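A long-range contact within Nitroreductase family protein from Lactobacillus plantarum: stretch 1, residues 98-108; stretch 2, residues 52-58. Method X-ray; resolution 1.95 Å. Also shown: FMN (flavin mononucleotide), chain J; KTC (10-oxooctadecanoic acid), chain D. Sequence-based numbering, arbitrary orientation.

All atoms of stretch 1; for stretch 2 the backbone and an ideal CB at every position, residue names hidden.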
ATOM      1  N   GLN A  98      16.888   0.719  11.247  1.00 25.11           N
ATOM      2  CA  GLN A  98      17.450  -0.039  12.356  1.00 28.20           C
ATOM      3  C   GLN A  98      16.386  -0.935  12.964  1.00 26.37           C
ATOM      4  O   GLN A  98      16.562  -1.458  14.066  1.00 24.42           O
ATOM      5  CB  GLN A  98      18.032   0.899  13.416  1.00 24.54           C
ATOM      6  CG  GLN A  98      19.276   1.655  12.950  1.00 25.93           C
ATOM      7  CD  GLN A  98      19.745   2.682  13.964  1.00 25.15           C
ATOM      8  OE1 GLN A  98      19.235   2.744  15.081  1.00 25.61           O
ATOM      9  NE2 GLN A  98      20.706   3.507  13.570  1.00 29.48           N
ATOM     10  N   SER A  99      15.288  -1.129  12.237  1.00 19.92           N
ATOM     11  CA  SER A  99      14.166  -1.915  12.756  1.00 21.13           C
ATOM     12  C   SER A  99      14.539  -3.380  13.005  1.00 21.03           C
ATOM     13  O   SER A  99      13.915  -4.055  13.835  1.00 20.11           O
ATOM     14  CB  SER A  99      12.969  -1.830  11.800  1.00 21.65           C
ATOM     15  OG  SER A  99      13.202  -2.580  10.623  1.00 23.70           O
ATOM     16  N   HIS A 100      15.557  -3.866  12.297  1.00 19.85           N
ATOM     17  CA  HIS A 100      15.972  -5.268  12.415  1.00 24.65           C
ATOM     18  C   HIS A 100      16.833  -5.518  13.651  1.00 23.37           C
ATOM     19  O   HIS A 100      17.220  -6.654  13.918  1.00 24.49           O
ATOM     20  CB  HIS A 100      16.745  -5.707  11.167  1.00 21.31           C
ATOM     21  CG  HIS A 100      17.959  -4.879  10.898  1.00 22.70           C
ATOM     22  ND1 HIS A 100      17.885  -3.562  10.494  1.00 26.50           N
ATOM     23  CD2 HIS A 100      19.277  -5.171  10.984  1.00 26.93           C
ATOM     24  CE1 HIS A 100      19.104  -3.083  10.330  1.00 28.01           C
ATOM     25  NE2 HIS A 100      19.968  -4.042  10.618  1.00 26.55           N
ATOM     26  N   TYR A 101      17.138  -4.463  14.400  1.00 27.67           N
ATOM     27  CA  TYR A 101      17.932  -4.611  15.617  1.00 31.86           C
ATOM     28  C   TYR A 101      17.217  -5.525  16.622  1.00 30.57           C
ATOM     29  O   TYR A 101      17.862  -6.194  17.424  1.00 30.88           O
ATOM     30  CB  TYR A 101      18.227  -3.241  16.253  1.00 26.57           C
ATOM     31  CG  TYR A 101      19.323  -2.427  15.564  1.00 27.41           C
ATOM     32  CD1 TYR A 101      19.907  -2.862  14.379  1.00 27.58           C
ATOM     33  CD2 TYR A 101      19.781  -1.238  16.115  1.00 28.44           C
ATOM     34  CE1 TYR A 101      20.908  -2.124  13.752  1.00 27.02           C
ATOM     35  CE2 TYR A 101      20.787  -0.488  15.496  1.00 27.78           C
ATOM     36  CZ  TYR A 101      21.344  -0.935  14.312  1.00 32.24           C
ATOM     37  OH  TYR A 101      22.342  -0.196  13.686  1.00 28.68           O
ATOM     38  N   VAL A 102      15.884  -5.560  16.570  1.00 27.25           N
ATOM     39  CA  VAL A 102      15.116  -6.374  17.517  1.00 30.37           C
ATOM     40  C   VAL A 102      14.638  -7.701  16.923  1.00 29.64           C
ATOM     41  O   VAL A 102      13.861  -8.412  17.559  1.00 30.86           O
ATOM     42  CB  VAL A 102      13.873  -5.615  18.047  1.00 28.22           C
ATOM     43  CG1 VAL A 102      14.291  -4.455  18.932  1.00 31.88           C
ATOM     44  CG2 VAL A 102      13.026  -5.129  16.906  1.00 25.04           C
ATOM     45  N   TYR A 103      15.114  -8.031  15.725  1.00 25.01           N
ATOM     46  CA  TYR A 103      14.641  -9.198  14.977  1.00 24.30           C
ATOM     47  C   TYR A 103      14.605 -10.458  15.845  1.00 28.18           C
ATOM     48  O   TYR A 103      13.554 -11.079  16.003  1.00 24.96           O
ATOM     49  CB  TYR A 103      15.525  -9.435  13.743  1.00 24.39           C
ATOM     50  CG  TYR A 103      14.979 -10.462  12.757  1.00 25.80           C
ATOM     51  CD1 TYR A 103      14.884 -11.814  13.091  1.00 26.44           C
ATOM     52  CD2 TYR A 103      14.589 -10.086  11.491  1.00 21.50           C
ATOM     53  CE1 TYR A 103      14.386 -12.749  12.190  1.00 24.78           C
ATOM     54  CE2 TYR A 103      14.096 -11.008  10.587  1.00 23.31           C
ATOM     55  CZ  TYR A 103      13.995 -12.336  10.941  1.00 26.99           C
ATOM     56  OH  TYR A 103      13.496 -13.242  10.038  1.00 29.39           O
ATOM     57  N   ARG A 104      15.753 -10.821  16.412  1.00 28.10           N
ATOM     58  CA  ARG A 104      15.873 -12.078  17.152  1.00 33.25           C
ATOM     59  C   ARG A 104      14.936 -12.147  18.361  1.00 32.72           C
ATOM     60  O   ARG A 104      14.346 -13.188  18.634  1.00 33.15           O
ATOM     61  CB  ARG A 104      17.320 -12.291  17.604  1.00 31.14           C
ATOM     62  CG  ARG A 104      17.535 -13.599  18.368  1.00 36.34           C
ATOM     63  CD  ARG A 104      18.985 -13.762  18.769  1.00 36.23           C
ATOM     64  NE  ARG A 104      19.887 -13.629  17.629  1.00 38.19           N
ATOM     65  CZ  ARG A 104      20.200 -14.627  16.808  1.00 43.28           C
ATOM     66  NH1 ARG A 104      19.677 -15.835  16.994  1.00 39.68           N
ATOM     67  NH2 ARG A 104      21.033 -14.419  15.796  1.00 47.97           N
ATOM     68  N   ASP A 105      14.800 -11.035  19.078  1.00 33.61           N
ATOM     69  CA  ASP A 105      13.958 -10.983  20.276  1.00 36.06           C
ATOM     70  C   ASP A 105      12.485 -11.098  19.911  1.00 33.46           C
ATOM     71  O   ASP A 105      11.718 -11.830  20.544  1.00 36.58           O
ATOM     72  CB  ASP A 105      14.193  -9.681  21.046  1.00 37.70           C
ATOM     73  CG  ASP A 105      15.532  -9.658  21.752  1.00 44.92           C
ATOM     74  OD1 ASP A 105      16.015 -10.741  22.143  1.00 42.33           O
ATOM     75  OD2 ASP A 105      16.095  -8.557  21.919  1.00 51.51           O
ATOM     76  N   VAL A 106      12.108 -10.348  18.887  1.00 33.27           N
ATOM     77  CA  VAL A 106      10.751 -10.333  18.364  1.00 32.24           C
ATOM     78  C   VAL A 106      10.242 -11.711  17.908  1.00 35.39           C
ATOM     79  O   VAL A 106       9.133 -12.124  18.271  1.00 33.06           O
ATOM     80  CB  VAL A 106      10.661  -9.330  17.205  1.00 31.86           C
ATOM     81  CG1 VAL A 106       9.712  -9.801  16.133  1.00 31.70           C
ATOM     82  CG2 VAL A 106      10.262  -7.952  17.736  1.00 32.86           C
ATOM     83  N   TRP A 107      11.035 -12.435  17.124  1.00 27.90           N
ATOM     84  CA  TRP A 107      10.577 -13.738  16.667  1.00 28.79           C
ATOM     85  C   TRP A 107      10.735 -14.797  17.779  1.00 30.55           C
ATOM     86  O   TRP A 107      10.023 -15.803  17.792  1.00 27.51           O
ATOM     87  CB  TRP A 107      11.289 -14.118  15.360  1.00 26.28           C
ATOM     88  CG  TRP A 107      10.637 -13.357  14.241  1.00 24.30           C
ATOM     89  CD1 TRP A 107      11.118 -12.246  13.596  1.00 26.55           C
ATOM     90  CD2 TRP A 107       9.335 -13.601  13.700  1.00 24.48           C
ATOM     91  NE1 TRP A 107      10.193 -11.798  12.665  1.00 23.62           N
ATOM     92  CE2 TRP A 107       9.090 -12.615  12.715  1.00 22.12           C
ATOM     93  CE3 TRP A 107       8.350 -14.570  13.944  1.00 20.90           C
ATOM     94  CZ2 TRP A 107       7.916 -12.577  11.978  1.00 21.73           C
ATOM     95  CZ3 TRP A 107       7.178 -14.520  13.219  1.00 24.99           C
ATOM     96  CH2 TRP A 107       6.972 -13.536  12.242  1.00 23.32           C
ATOM     97  N   ASN A 108      11.611 -14.542  18.747  1.00 30.83           N
ATOM     98  CA  ASN A 108      11.668 -15.404  19.930  1.00 33.28           C
ATOM     99  C   ASN A 108      10.393 -15.286  20.770  1.00 34.53           C
ATOM    100  O   ASN A 108       9.972 -16.254  21.404  1.00 33.77           O
ATOM    101  CB  ASN A 108      12.887 -15.080  20.797  1.00 32.58           C
ATOM    102  CG  ASN A 108      14.171 -15.687  20.255  1.00 36.06           C
ATOM    103  OD1 ASN A 108      14.144 -16.685  19.537  1.00 40.69           O
ATOM    104  ND2 ASN A 108      15.305 -15.084  20.598  1.00 36.03           N
ATOM    105  N   UNK A  52       7.983  -6.451   6.024  1.00 15.39           N
ATOM    106  CA  UNK A  52       8.955  -7.537   5.889  1.00 19.70           C
ATOM    107  C   UNK A  52       9.385  -8.022   7.265  1.00 19.08           C
ATOM    108  O   UNK A  52       9.765  -7.226   8.121  1.00 17.77           O
ATOM    109  CB  UNK A  52      10.171  -7.083   5.079  1.00 19.70           C
ATOM    110  N   UNK A  53       9.295  -9.335   7.471  1.00 19.20           N
ATOM    111  CA  UNK A  53       9.608  -9.980   8.752  1.00 19.81           C
ATOM    112  C   UNK A  53       8.902  -9.356   9.957  1.00 19.67           C
ATOM    113  O   UNK A  53       9.406  -9.423  11.086  1.00 16.49           O
ATOM    114  CB  UNK A  53      11.120  -9.936   8.985  1.00 19.81           C
ATOM    115  N   UNK A  54       7.732  -8.771   9.704  1.00 17.85           N
ATOM    116  CA  UNK A  54       6.932  -8.074  10.722  1.00 19.98           C
ATOM    117  C   UNK A  54       7.749  -7.061  11.529  1.00 18.03           C
ATOM    118  O   UNK A  54       7.442  -6.789  12.687  1.00 20.61           O
ATOM    119  CB  UNK A  54       6.305  -9.094  11.675  1.00 19.98           C
ATOM    120  N   UNK A  55       8.776  -6.488  10.901  1.00 18.99           N
ATOM    121  CA  UNK A  55       9.625  -5.484  11.548  1.00 20.35           C
ATOM    122  C   UNK A  55       8.960  -4.102  11.596  1.00 23.68           C
ATOM    123  O   UNK A  55       9.434  -3.210  12.307  1.00 18.36           O
ATOM    124  CB  UNK A  55      10.964  -5.386  10.814  1.00 20.35           C
ATOM    125  N   UNK A  56       7.874  -3.934  10.839  1.00 18.74           N
ATOM    126  CA  UNK A  56       7.047  -2.730  10.941  1.00 18.96           C
ATOM    127  C   UNK A  56       7.910  -1.469  10.849  1.00 17.20           C
ATOM    128  O   UNK A  56       7.877  -0.610  11.736  1.00 17.80           O
ATOM    129  CB  UNK A  56       6.257  -2.735  12.251  1.00 18.96           C
ATOM    130  N   UNK A  57       8.703  -1.392   9.784  1.00 14.85           N
ATOM    131  CA  UNK A  57       9.846  -0.490   9.725  1.00 17.55           C
ATOM    132  C   UNK A  57       9.437   0.937   9.350  1.00 17.62           C
ATOM    133  O   UNK A  57      10.091   1.600   8.530  1.00 17.88           O
ATOM    134  CB  UNK A  57      10.873  -1.017   8.721  1.00 17.55           C
ATOM    135  N   UNK A  58       8.358   1.404   9.970  1.00 18.01           N
ATOM    136  CA  UNK A  58       7.811   2.732   9.670  1.00 16.92           C
ATOM    137  C   UNK A  58       7.854   3.627  10.895  1.00 20.36           C
ATOM    138  O   UNK A  58       7.871   3.141  12.022  1.00 19.49           O
ATOM    139  CB  UNK A  58       6.374   2.620   9.156  1.00 16.92           C
TER
HETATM  140  N1  FMN J 302       6.481 -13.579   4.207  1.00 17.86           N
HETATM  141  C2  FMN J 302       7.170 -14.723   3.861  1.00 17.04           C
HETATM  142  O2  FMN J 302       6.810 -15.815   4.310  1.00 17.82           O
HETATM  143  N3  FMN J 302       8.276 -14.650   3.041  1.00 18.51           N
HETATM  144  C4  FMN J 302       8.701 -13.435   2.551  1.00 19.71           C
HETATM  145  O4  FMN J 302       9.678 -13.347   1.816  1.00 19.43           O
HETATM  146  C4A FMN J 302       8.005 -12.287   2.876  1.00 20.14           C
HETATM  147  N5  FMN J 302       8.435 -11.085   2.368  1.00 20.76           N
HETATM  148  C5A FMN J 302       7.749  -9.931   2.664  1.00 18.83           C
HETATM  149  C6  FMN J 302       8.198  -8.732   2.114  1.00 16.99           C
HETATM  150  C7  FMN J 302       7.513  -7.563   2.398  1.00 20.24           C
HETATM  151  C7M FMN J 302       7.973  -6.252   1.829  1.00 22.36           C
HETATM  152  C8  FMN J 302       6.388  -7.597   3.209  1.00 19.69           C
HETATM  153  C8M FMN J 302       5.674  -6.315   3.491  1.00 15.95           C
HETATM  154  C9  FMN J 302       5.938  -8.800   3.762  1.00 16.57           C
HETATM  155  C9A FMN J 302       6.623  -9.983   3.485  1.00 18.83           C
HETATM  156  N10 FMN J 302       6.209 -11.208   4.035  1.00 16.29           N
HETATM  157  C10 FMN J 302       6.888 -12.355   3.705  1.00 18.41           C
HETATM  158  C1' FMN J 302       4.999 -11.309   4.923  1.00 15.72           C
HETATM  159  C2' FMN J 302       5.359 -10.827   6.349  1.00 18.17           C
HETATM  160  O2' FMN J 302       6.204 -11.770   7.024  1.00 19.34           O
HETATM  161  C3' FMN J 302       4.090 -10.497   7.150  1.00 15.90           C
HETATM  162  O3' FMN J 302       3.430  -9.383   6.533  1.00 14.61           O
HETATM  163  C4' FMN J 302       4.339 -10.096   8.608  1.00 16.86           C
HETATM  164  O4' FMN J 302       4.827 -11.173   9.364  1.00 16.85           O
HETATM  165  C5' FMN J 302       3.057  -9.589   9.267  1.00 16.62           C
HETATM  166  O5' FMN J 302       2.098 -10.622   9.243  1.00 15.83           O
HETATM  167  P   FMN J 302       0.668 -10.464   8.488  1.00 19.34           P
HETATM  168  O1P FMN J 302      -0.109  -9.309   9.077  1.00 16.64           O
HETATM  169  O2P FMN J 302       0.898 -10.184   7.037  1.00 16.29           O
HETATM  170  O3P FMN J 302      -0.067 -11.786   8.685  1.00 19.48           O
HETATM  171  O1  KTC D 302       3.338 -19.635   9.329  1.00 44.62           O
HETATM  172  C17 KTC D 302       4.173 -19.857  10.203  1.00 39.28           C
HETATM  173  O   KTC D 302       4.323 -21.098  10.675  1.00 44.05           O
HETATM  174  C16 KTC D 302       5.026 -18.730  10.731  1.00 33.32           C
HETATM  175  C15 KTC D 302       5.195 -17.721   9.610  1.00 29.85           C
HETATM  176  C14 KTC D 302       6.662 -17.400   9.417  1.00 27.32           C
HETATM  177  C13 KTC D 302       6.899 -15.956   9.809  1.00 25.19           C
HETATM  178  C12 KTC D 302       7.260 -15.144   8.583  1.00 26.03           C
HETATM  179  C11 KTC D 302       8.752 -15.199   8.336  1.00 23.62           C
HETATM  180  C10 KTC D 302       9.190 -13.852   7.786  1.00 21.50           C
HETATM  181  C9  KTC D 302       9.332 -13.922   6.274  1.00 22.16           C
HETATM  182  C8  KTC D 302       9.542 -12.522   5.776  1.00 18.28           C
HETATM  183  O2  KTC D 302       8.745 -11.644   6.090  1.00 15.53           O
HETATM  184  C7  KTC D 302      10.735 -12.241   4.893  1.00 20.08           C
HETATM  185  C6  KTC D 302      10.668 -10.812   4.390  1.00 21.62           C
HETATM  186  C5  KTC D 302      11.532 -10.622   3.154  1.00 22.23           C
HETATM  187  C4  KTC D 302      12.896 -10.075   3.543  1.00 25.43           C
HETATM  188  C3  KTC D 302      13.790  -9.896   2.316  1.00 26.23           C
HETATM  189  C2  KTC D 302      15.250  -9.778   2.745  1.00 35.70           C
HETATM  190  C1  KTC D 302      15.377  -8.862   3.959  1.00 37.46           C
HETATM  191  C   KTC D 302      16.818  -8.611   4.355  1.00 35.90           C

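Position 52 opens the stretch out of reach of residues 98-108; its ideal CB lies near the fatty-acid chain of KTC and its backbone near the flavin, so a small apolar side chain suits it best. It is Ala-52, with CB 3.8 Å from KTC C6. Its carbonyl O accepts a hydrogen bond from the backbone N of position 55 at 3.0 Å, closing a turn.

Position 53 points toward stretch 1, its ideal CB 3.5 Å from Tyr-103 CE2 and 4.2 Å from Trp-107 NE1. Phi/psi of 51/28 is left-handed, a region that favours glycine or asparagine but does not exclude others. With a ring edge so close, a small side chain such as alanine, serine or cysteine seems reasonable. The residue is Cys-53, chi1 m, and its SG meets the edge of the Tyr-103 ring, 3.4 Å from both CE2 and OH of Tyr-103. Two further contacts are made by the backbone, open to any residue except proline, which has no N-H to give: Cys-53 O accepts a hydrogen bond from Trp-107 NE1 at 3.0 Å, satisfying the indole, while Cys-53 N donates to KTC O2 at 2.7 Å.

Position 54 is again left-handed, 50/30, with its ideal CB 3.8 Å from Trp-107 CZ2 and FMN O4' also close. Glycine, asparagine or aspartate would fit the backbone. Asn-54 is found; its CB lies 3.9 Å from Trp-107 CZ2, and the amide leads away from the indole.

Position 55 returns to ordinary angles, -78/-13, and points toward a hollow bordered by Ser-99, His-100 and Tyr-103. Leucine or methionine could fill it; a shorter side chain would reach less far. Leu-55, m then t, has the largest area covered in this contact: CD1 packs 3.8 Å from both CA and CB of His-100, CD2 lies 4.1 Å from Tyr-103 CD2, and CB sits 3.6 Å from Ser-99 OG.

Position 56 points sideways with nothing of stretch 1 near its CB, so many polar residues would serve, glycine or asparagine easing the 50/54 backbone. Gln-56 folds back locally, NE2 donating to Asn-54 O at 3.1 Å.

Position 57 makes the closest CA-to-CA approach, the CA of position 57 lying 5.5 Å from Ser-99 CA. Its ideal CB is 3.4 Å from Ser-99 OG. That hydroxyl invites a small polar partner, serine or threonine. Ser-57, chi1 m, forms a very short hydrogen bond, OG to Ser-99 OG at 2.4 Å, in which either could donate.

Position 58 begins to extend, CB directed away, leaving the choice to other surroundings; it is Trp-58.

Stretch 2, residues 52-58: ACNLQSW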
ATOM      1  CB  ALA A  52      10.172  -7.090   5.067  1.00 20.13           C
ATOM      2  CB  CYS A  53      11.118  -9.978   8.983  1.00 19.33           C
ATOM      3  SG  CYS A  53      12.006 -11.100   7.867  1.00 21.19           S
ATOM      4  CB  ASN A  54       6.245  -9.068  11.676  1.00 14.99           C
ATOM      5  CG  ASN A  54       5.048  -8.443  12.406  1.00 19.10           C
ATOM      6  OD1 ASN A  54       4.419  -7.515  11.888  1.00 18.33           O
ATOM      7  ND2 ASN A  54       4.750  -8.928  13.610  1.00 16.85           N
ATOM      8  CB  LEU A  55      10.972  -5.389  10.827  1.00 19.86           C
ATOM      9  CG  LEU A  55      11.834  -6.658  10.930  1.00 16.88           C
ATOM     10  CD1 LEU A  55      13.129  -6.471  10.154  1.00 18.19           C
ATOM     11  CD2 LEU A  55      12.125  -6.959  12.383  1.00 20.84           C
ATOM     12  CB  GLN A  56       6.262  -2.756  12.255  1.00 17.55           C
ATOM     13  CG  GLN A  56       5.240  -3.877  12.362  1.00 16.03           C
ATOM     14  CD  GLN A  56       4.846  -4.153  13.811  1.00 21.51           C
ATOM     15  OE1 GLN A  56       4.171  -3.341  14.447  1.00 15.00           O
ATOM     16  NE2 GLN A  56       5.286  -5.300  14.345  1.00 18.77           N
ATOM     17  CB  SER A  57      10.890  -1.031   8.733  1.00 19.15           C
ATOM     18  OG  SER A  57      11.339  -2.349   9.101  1.00 18.40           O
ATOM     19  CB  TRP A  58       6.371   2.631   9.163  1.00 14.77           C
ATOM     20  CG  TRP A  58       5.512   1.614   9.890  1.00 20.64           C
ATOM     21  CD1 TRP A  58       5.106   1.665  11.197  1.00 18.94           C
ATOM     22  CD2 TRP A  58       4.939   0.423   9.341  1.00 15.91           C
ATOM     23  NE1 TRP A  58       4.320   0.584  11.490  1.00 20.04           N
ATOM     24  CE2 TRP A  58       4.196  -0.197  10.365  1.00 18.14           C
ATOM     25  CE3 TRP A  58       4.971  -0.179   8.076  1.00 16.64           C
ATOM     26  CZ2 TRP A  58       3.504  -1.397  10.179  1.00 17.09           C
ATOM     27  CZ3 TRP A  58       4.280  -1.373   7.883  1.00 16.49           C
ATOM     28  CH2 TRP A  58       3.553  -1.966   8.934  1.00 15.25           C
TER
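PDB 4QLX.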